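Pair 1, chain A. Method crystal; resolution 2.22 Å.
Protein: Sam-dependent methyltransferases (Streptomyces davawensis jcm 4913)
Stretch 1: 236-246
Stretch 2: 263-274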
# COMPACT_ATOMS: atom_id res chain seq x y z
N ASP A 236 2.94 26.34 -30.38
CA ASP A 236 4.24 26.15 -29.75
C ASP A 236 4.52 27.27 -28.75
O ASP A 236 4.18 28.42 -29.00
CB ASP A 236 5.34 26.08 -30.81
CG ASP A 236 6.71 25.83 -30.22
OD1 ASP A 236 7.07 24.65 -30.02
OD2 ASP A 236 7.43 26.82 -29.95
N PHE A 237 5.14 26.92 -27.62
CA PHE A 237 5.40 27.87 -26.54
C PHE A 237 6.15 29.13 -27.00
O PHE A 237 5.80 30.24 -26.61
CB PHE A 237 6.20 27.19 -25.43
CG PHE A 237 5.39 26.27 -24.56
CD1 PHE A 237 4.00 26.30 -24.61
CD2 PHE A 237 6.01 25.39 -23.70
CE1 PHE A 237 3.26 25.45 -23.81
CE2 PHE A 237 5.27 24.54 -22.90
CZ PHE A 237 3.89 24.57 -22.96
N PHE A 238 7.17 28.94 -27.84
CA PHE A 238 8.04 30.05 -28.24
C PHE A 238 7.40 31.02 -29.24
O PHE A 238 8.05 31.96 -29.70
CB PHE A 238 9.33 29.49 -28.84
CG PHE A 238 10.20 28.77 -27.85
CD1 PHE A 238 11.15 29.46 -27.11
CD2 PHE A 238 10.06 27.41 -27.65
CE1 PHE A 238 11.95 28.80 -26.20
CE2 PHE A 238 10.86 26.74 -26.73
CZ PHE A 238 11.80 27.44 -26.01
N ASP A 239 6.13 30.79 -29.58
CA ASP A 239 5.45 31.64 -30.54
C ASP A 239 4.26 32.38 -29.93
O ASP A 239 4.10 33.58 -30.13
CB ASP A 239 4.98 30.82 -31.74
CG ASP A 239 6.13 30.26 -32.55
OD1 ASP A 239 6.62 30.97 -33.46
OD2 ASP A 239 6.54 29.11 -32.29
N VAL A 240 3.44 31.66 -29.18
CA VAL A 240 2.18 32.21 -28.68
C VAL A 240 2.29 32.82 -27.29
O VAL A 240 1.28 33.01 -26.61
CB VAL A 240 1.08 31.13 -28.66
CG1 VAL A 240 0.78 30.65 -30.08
CG2 VAL A 240 1.49 29.96 -27.78
N LEU A 241 3.51 33.15 -26.87
CA LEU A 241 3.71 33.79 -25.57
C LEU A 241 3.08 35.18 -25.54
O LEU A 241 3.45 36.04 -26.34
CB LEU A 241 5.20 33.89 -25.23
CG LEU A 241 5.87 32.67 -24.60
CD1 LEU A 241 7.32 32.99 -24.26
CD2 LEU A 241 5.12 32.21 -23.37
N PRO A 242 2.13 35.40 -24.63
CA PRO A 242 1.49 36.71 -24.51
C PRO A 242 2.42 37.74 -23.88
O PRO A 242 3.32 37.38 -23.11
CB PRO A 242 0.29 36.43 -23.59
CG PRO A 242 0.73 35.26 -22.77
CD PRO A 242 1.58 34.42 -23.68
N THR A 243 2.21 39.01 -24.22
CA THR A 243 3.06 40.09 -23.72
C THR A 243 2.25 41.07 -22.87
O THR A 243 1.13 41.43 -23.22
CB THR A 243 3.73 40.85 -24.89
OG1 THR A 243 4.51 39.93 -25.67
CG2 THR A 243 4.63 41.96 -24.37
N GLY A 244 2.82 41.49 -21.75
CA GLY A 244 2.18 42.48 -20.90
C GLY A 244 1.52 41.89 -19.67
O GLY A 244 0.81 42.58 -18.94
N CYS A 245 1.74 40.60 -19.44
CA CYS A 245 1.21 39.94 -18.25
C CYS A 245 2.13 40.22 -17.06
O CYS A 245 3.35 40.26 -17.21
CB CYS A 245 1.05 38.44 -18.48
SG CYS A 245 -0.15 38.03 -19.77
N ASP A 246 1.54 40.42 -15.89
CA ASP A 246 2.33 40.73 -14.70
C ASP A 246 2.55 39.49 -13.84
O ASP A 246 3.16 39.57 -12.78
CB ASP A 246 1.67 41.85 -13.89
CG ASP A 246 0.23 41.55 -13.54
OD1 ASP A 246 -0.42 40.80 -14.29
OD2 ASP A 246 -0.26 42.07 -12.52
N VAL A 263 16.30 27.09 -20.46
CA VAL A 263 16.84 28.44 -20.47
C VAL A 263 16.22 29.29 -21.58
O VAL A 263 15.79 30.42 -21.34
CB VAL A 263 18.38 28.44 -20.63
CG1 VAL A 263 18.89 29.84 -20.93
CG2 VAL A 263 19.04 27.89 -19.37
N ARG A 264 16.16 28.73 -22.79
CA ARG A 264 15.57 29.42 -23.93
C ARG A 264 14.13 29.85 -23.62
O ARG A 264 13.76 31.00 -23.88
CB ARG A 264 15.60 28.53 -25.17
CG ARG A 264 17.00 28.25 -25.70
CD ARG A 264 16.98 27.63 -27.09
NE ARG A 264 16.38 26.30 -27.11
CZ ARG A 264 15.22 26.01 -27.69
NH1 ARG A 264 14.52 26.96 -28.30
NH2 ARG A 264 14.75 24.77 -27.65
N LEU A 265 13.35 28.94 -23.06
CA LEU A 265 11.97 29.23 -22.68
C LEU A 265 11.92 30.32 -21.61
O LEU A 265 11.09 31.23 -21.67
CB LEU A 265 11.28 27.97 -22.16
CG LEU A 265 9.85 28.13 -21.64
CD1 LEU A 265 8.94 28.69 -22.73
CD2 LEU A 265 9.32 26.81 -21.12
N LEU A 266 12.82 30.24 -20.64
CA LEU A 266 12.88 31.23 -19.58
C LEU A 266 13.28 32.60 -20.10
O LEU A 266 12.79 33.63 -19.62
CB LEU A 266 13.85 30.77 -18.49
CG LEU A 266 13.43 29.53 -17.70
CD1 LEU A 266 14.61 28.96 -16.93
CD2 LEU A 266 12.28 29.86 -16.75
N VAL A 267 14.17 32.62 -21.10
CA VAL A 267 14.60 33.87 -21.73
C VAL A 267 13.45 34.52 -22.50
O VAL A 267 13.28 35.74 -22.47
CB VAL A 267 15.81 33.64 -22.68
CG1 VAL A 267 16.08 34.86 -23.53
CG2 VAL A 267 17.05 33.27 -21.89
N ARG A 268 12.66 33.69 -23.17
CA ARG A 268 11.50 34.17 -23.92
C ARG A 268 10.43 34.75 -23.00
O ARG A 268 9.79 35.74 -23.33
CB ARG A 268 10.91 33.03 -24.76
CG ARG A 268 11.63 32.80 -26.07
CD ARG A 268 11.35 33.91 -27.07
NE ARG A 268 9.94 33.99 -27.43
CZ ARG A 268 9.09 34.90 -26.98
NH1 ARG A 268 9.51 35.84 -26.14
NH2 ARG A 268 7.82 34.88 -27.37
N ILE A 269 10.25 34.13 -21.84
CA ILE A 269 9.33 34.66 -20.84
C ILE A 269 9.86 35.99 -20.33
O ILE A 269 9.12 36.96 -20.18
CB ILE A 269 9.13 33.69 -19.67
CG1 ILE A 269 8.47 32.40 -20.16
CG2 ILE A 269 8.29 34.33 -18.56
CD1 ILE A 269 8.36 31.33 -19.09
N ARG A 270 11.17 36.04 -20.08
CA ARG A 270 11.82 37.22 -19.52
C ARG A 270 11.60 38.48 -20.35
O ARG A 270 11.39 39.56 -19.80
CB ARG A 270 13.32 36.96 -19.38
CG ARG A 270 14.11 38.15 -18.86
CD ARG A 270 13.65 38.59 -17.48
NE ARG A 270 14.32 39.81 -17.06
CZ ARG A 270 13.86 41.04 -17.28
NH1 ARG A 270 12.70 41.20 -17.91
NH2 ARG A 270 14.54 42.09 -16.87
N GLN A 271 11.64 38.35 -21.67
CA GLN A 271 11.48 39.51 -22.54
C GLN A 271 10.01 39.83 -22.81
O GLN A 271 9.69 40.86 -23.40
CB GLN A 271 12.24 39.31 -23.86
CG GLN A 271 11.86 38.06 -24.63
CD GLN A 271 12.72 37.85 -25.86
OE1 GLN A 271 12.46 36.97 -26.68
NE2 GLN A 271 13.76 38.67 -26.00
N ALA A 272 9.12 38.95 -22.36
CA ALA A 272 7.68 39.17 -22.51
C ALA A 272 7.11 39.90 -21.29
O ALA A 272 5.99 40.41 -21.33
CB ALA A 272 6.96 37.84 -22.71
N MET A 273 7.89 39.96 -20.22
CA MET A 273 7.46 40.59 -18.98
C MET A 273 7.69 42.10 -19.00
O MET A 273 7.10 42.84 -18.21
CB MET A 273 8.18 39.98 -17.78
CG MET A 273 7.95 38.50 -17.61
SD MET A 273 8.87 37.83 -16.20
CE MET A 273 8.34 38.93 -14.90
N GLY A 274 8.56 42.55 -19.90
CA GLY A 274 8.91 43.95 -19.98
C GLY A 274 9.85 44.35 -18.86
O GLY A 274 10.76 43.60 -18.52

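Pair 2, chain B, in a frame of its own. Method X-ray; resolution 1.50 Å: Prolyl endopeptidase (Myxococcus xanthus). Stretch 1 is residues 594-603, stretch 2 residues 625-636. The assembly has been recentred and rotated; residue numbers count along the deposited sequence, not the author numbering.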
# COMPACT_ATOMS: atom_id res chain seq x y z
N SER B 594 11.60 -19.25 -1.40
CA SER B 594 11.67 -18.70 -0.01
C SER B 594 13.08 -18.18 0.26
O SER B 594 14.02 -18.98 0.32
CB SER B 594 11.32 -19.81 0.96
OG SER B 594 11.43 -19.36 2.31
N PRO B 595 13.30 -16.88 0.27
CA PRO B 595 14.68 -16.37 0.31
C PRO B 595 15.51 -16.90 1.49
O PRO B 595 16.70 -17.16 1.34
CB PRO B 595 14.49 -14.85 0.36
CG PRO B 595 13.24 -14.67 -0.43
CD PRO B 595 12.33 -15.79 -0.01
N TYR B 596 14.89 -17.02 2.65
CA TYR B 596 15.57 -17.48 3.86
C TYR B 596 16.18 -18.86 3.67
O TYR B 596 17.19 -19.16 4.30
CB TYR B 596 14.60 -17.49 5.02
CG TYR B 596 15.12 -18.12 6.28
CD1 TYR B 596 16.18 -17.59 6.98
CD2 TYR B 596 14.52 -19.26 6.78
CE1 TYR B 596 16.65 -18.16 8.14
CE2 TYR B 596 14.99 -19.86 7.96
CZ TYR B 596 16.04 -19.29 8.63
OH TYR B 596 16.40 -19.90 9.81
N HIS B 597 15.58 -19.68 2.79
CA HIS B 597 16.05 -21.04 2.53
C HIS B 597 16.97 -21.15 1.33
O HIS B 597 17.33 -22.26 0.92
CB HIS B 597 14.84 -21.97 2.35
CG HIS B 597 13.98 -22.02 3.56
ND1 HIS B 597 12.86 -21.23 3.70
CD2 HIS B 597 14.09 -22.75 4.69
CE1 HIS B 597 12.32 -21.45 4.89
NE2 HIS B 597 13.04 -22.38 5.51
N HIS B 598 17.39 -20.01 0.79
CA HIS B 598 18.24 -20.00 -0.40
C HIS B 598 19.46 -19.11 -0.29
O HIS B 598 20.01 -18.65 -1.31
CB HIS B 598 17.39 -19.67 -1.62
CG HIS B 598 16.47 -20.79 -2.00
ND1 HIS B 598 16.87 -21.85 -2.80
CD2 HIS B 598 15.20 -21.06 -1.63
CE1 HIS B 598 15.86 -22.70 -2.92
NE2 HIS B 598 14.84 -22.25 -2.21
N VAL B 599 19.91 -18.89 0.94
CA VAL B 599 21.19 -18.19 1.16
C VAL B 599 22.31 -19.23 1.02
O VAL B 599 22.72 -19.84 2.00
CB VAL B 599 21.22 -17.45 2.50
CG1 VAL B 599 22.51 -16.69 2.68
CG2 VAL B 599 20.01 -16.52 2.63
N ARG B 600 22.71 -19.50 -0.21
CA ARG B 600 23.76 -20.50 -0.47
C ARG B 600 25.09 -20.03 0.06
O ARG B 600 25.39 -18.85 0.02
CB ARG B 600 23.87 -20.77 -1.96
CG ARG B 600 22.64 -21.45 -2.58
CD ARG B 600 22.68 -21.57 -4.11
NE ARG B 600 23.50 -20.51 -4.67
CZ ARG B 600 23.17 -19.69 -5.67
NH1 ARG B 600 22.01 -19.82 -6.32
NH2 ARG B 600 24.04 -18.75 -6.04
N PRO B 601 25.93 -20.95 0.53
CA PRO B 601 27.25 -20.58 1.02
C PRO B 601 28.23 -20.35 -0.11
O PRO B 601 28.02 -20.76 -1.26
CB PRO B 601 27.66 -21.79 1.85
CG PRO B 601 27.00 -22.94 1.12
CD PRO B 601 25.66 -22.38 0.70
N ASP B 602 29.34 -19.71 0.23
CA ASP B 602 30.47 -19.50 -0.69
C ASP B 602 30.07 -18.61 -1.85
O ASP B 602 30.60 -18.74 -2.95
CB ASP B 602 31.06 -20.83 -1.17
CG ASP B 602 31.26 -21.81 -0.04
OD1 ASP B 602 31.85 -21.42 1.01
OD2 ASP B 602 30.79 -22.97 -0.06
N VAL B 603 29.17 -17.66 -1.57
CA VAL B 603 28.67 -16.68 -2.53
C VAL B 603 28.94 -15.28 -2.00
O VAL B 603 28.67 -14.99 -0.83
CB VAL B 603 27.19 -16.87 -2.75
CG1 VAL B 603 26.57 -15.73 -3.56
CG2 VAL B 603 26.94 -18.18 -3.44
N ARG B 625 15.03 -10.53 10.80
CA ARG B 625 16.05 -11.02 11.72
C ARG B 625 16.69 -12.30 11.23
O ARG B 625 17.92 -12.43 11.20
CB ARG B 625 15.47 -11.28 13.11
CG ARG B 625 14.86 -10.08 13.82
CD ARG B 625 14.66 -10.27 15.35
NE ARG B 625 13.56 -11.17 15.69
CZ ARG B 625 12.29 -10.83 15.88
NH1 ARG B 625 11.89 -9.58 15.75
NH2 ARG B 625 11.40 -11.76 16.23
N LYS B 626 15.88 -13.28 10.87
CA LYS B 626 16.42 -14.56 10.41
C LYS B 626 17.25 -14.39 9.12
O LYS B 626 18.31 -15.03 8.97
CB LYS B 626 15.33 -15.58 10.21
CG LYS B 626 14.59 -15.99 11.50
CD LYS B 626 14.02 -17.39 11.44
CE LYS B 626 13.04 -17.60 10.33
NZ LYS B 626 12.37 -18.95 10.41
N PHE B 627 16.77 -13.57 8.19
CA PHE B 627 17.47 -13.40 6.93
C PHE B 627 18.79 -12.69 7.14
O PHE B 627 19.78 -13.11 6.56
CB PHE B 627 16.58 -12.67 5.92
CG PHE B 627 17.13 -12.65 4.52
CD1 PHE B 627 17.05 -13.78 3.72
CD2 PHE B 627 17.73 -11.49 3.99
CE1 PHE B 627 17.48 -13.75 2.41
CE2 PHE B 627 18.20 -11.47 2.69
CZ PHE B 627 18.10 -12.60 1.91
N VAL B 628 18.82 -11.62 7.94
CA VAL B 628 20.09 -10.91 8.17
C VAL B 628 21.10 -11.82 8.83
O VAL B 628 22.29 -11.81 8.48
CB VAL B 628 19.93 -9.57 8.92
CG1 VAL B 628 19.88 -9.73 10.39
CG2 VAL B 628 21.09 -8.63 8.54
N ALA B 629 20.66 -12.65 9.77
CA ALA B 629 21.54 -13.62 10.39
C ALA B 629 22.13 -14.59 9.38
O ALA B 629 23.33 -14.84 9.38
CB ALA B 629 20.81 -14.39 11.46
N ALA B 630 21.31 -15.06 8.46
CA ALA B 630 21.76 -16.00 7.42
C ALA B 630 22.79 -15.34 6.49
O ALA B 630 23.78 -15.95 6.12
CB ALA B 630 20.56 -16.52 6.65
N VAL B 631 22.56 -14.09 6.12
CA VAL B 631 23.47 -13.39 5.22
C VAL B 631 24.80 -13.04 5.92
O VAL B 631 25.89 -13.22 5.35
CB VAL B 631 22.78 -12.16 4.60
CG1 VAL B 631 23.75 -11.33 3.82
CG2 VAL B 631 21.62 -12.60 3.73
N GLN B 632 24.72 -12.52 7.15
CA GLN B 632 25.92 -12.16 7.90
C GLN B 632 26.84 -13.36 8.07
O GLN B 632 28.04 -13.23 7.99
CB GLN B 632 25.59 -11.60 9.30
CG GLN B 632 24.96 -10.22 9.25
CD GLN B 632 24.58 -9.68 10.60
OE1 GLN B 632 24.50 -10.41 11.58
NE2 GLN B 632 24.31 -8.37 10.65
N ASN B 633 26.24 -14.53 8.29
CA ASN B 633 26.99 -15.72 8.63
C ASN B 633 27.20 -16.65 7.47
O ASN B 633 27.69 -17.78 7.67
CB ASN B 633 26.30 -16.40 9.81
CG ASN B 633 26.46 -15.57 11.08
OD1 ASN B 633 27.54 -15.54 11.66
ND2 ASN B 633 25.42 -14.82 11.43
N SER B 634 26.89 -16.21 6.25
CA SER B 634 27.06 -17.07 5.08
C SER B 634 28.54 -17.19 4.78
O SER B 634 29.20 -16.16 4.58
CB SER B 634 26.32 -16.52 3.86
OG SER B 634 26.30 -17.48 2.83
N PRO B 635 29.10 -18.41 4.79
CA PRO B 635 30.53 -18.55 4.55
C PRO B 635 30.96 -17.84 3.27
O PRO B 635 30.37 -17.98 2.21
CB PRO B 635 30.72 -20.06 4.41
CG PRO B 635 29.63 -20.65 5.23
CD PRO B 635 28.46 -19.72 5.05
N GLY B 636 32.02 -17.05 3.36
CA GLY B 636 32.58 -16.40 2.21
C GLY B 636 31.84 -15.17 1.70
O GLY B 636 32.14 -14.70 0.59
O HOH W 1 24.88 -19.63 3.74
O HOH W 2 28.16 -16.71 1.12

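Superposing N, CA and C of 14 central residues brings pair 2 onto pair 1 with an RMSD of 0.9 Å. In both, the first stretch runs along a helix and continues beside the segment that follows it; the first stretch has no regular helix or strand in pair 1, whereas in pair 2 it includes a 3-10 segment at Pro B595 to His B597. The buried areas are similar, 603 Å² in pair 1 and 577 Å² in pair 2. The turn at the start is also shared: Asp A239 N donates to Asp A236 O (3.1 Å), and at the matched positions His B597 N donates to Ser B594 O (3.0 Å).

Phe A237 matches Pro B595, and both direct CA-to-CB toward the helix. Their partners, Leu A265 and Phe B627, also match. Phe A237 CB lies 4.1 Å from Leu A265 CD1; Pro B595 CB lies 3.8 Å from Phe B627 CE1, so the aromatic ring sits on the first stretch in pair 1 and on the helix in pair 2.

The next position is aromatic in both, but the rings leave the backbone differently. Phe A238 has chi1 of -67° (m) and Tyr B596 172° (t), and their side-chain centres are 3.4 Å apart after superposition. The Phe A238 ring carries Arg A264 NH1 over one face, 3.6 Å from CZ, while its edge meets the helix backbone, with CE1 3.4 Å from Leu A265 N. Tyr B596 instead receives Lys B626 over a face in a CH-pi contact, CE lying 4.0 Å from the ring centroid and 20° off the normal.

Leu A241 and Val B599 both point toward the helix, with side-chain centres 0.9 Å apart. Their shared neighbour is the closest match of all, Ile A269 with Val B631 (CA atoms 0.2 Å apart): Leu A241 CD1 to Ile A269 CG1 and Val B599 CG1 to Val B631 CG2 are both 4.3 Å. At the matched Arg A268 and Ala B630, size differs sharply. The guanidinium of Arg A268 has Leu A241 CD1 over one face, and its NH2 lies 3.5 Å from Leu A241 CB. Ala B630 offers just a methyl, CB standing 4.1 Å from Val B599 CG2, and Val B599 CG2 also reaches Phe B627 CE1 at 3.8 Å.

Ala A272 matches Ser B634, both pointing toward the first stretch. Ala A272 CB packs 3.7 Å from Pro A242 O, whereas Ser B634 OG takes a hydrogen bond from water 1 (2.7 Å), which also donates to Val B599 O (2.8 Å). Nearby, the matched Gly A244 and Asp B602 both donate through backbone N: weakly to Ala A272 O (3.4 Å) from Gly A244, and to Pro B635 O (2.8 Å) from Asp B602.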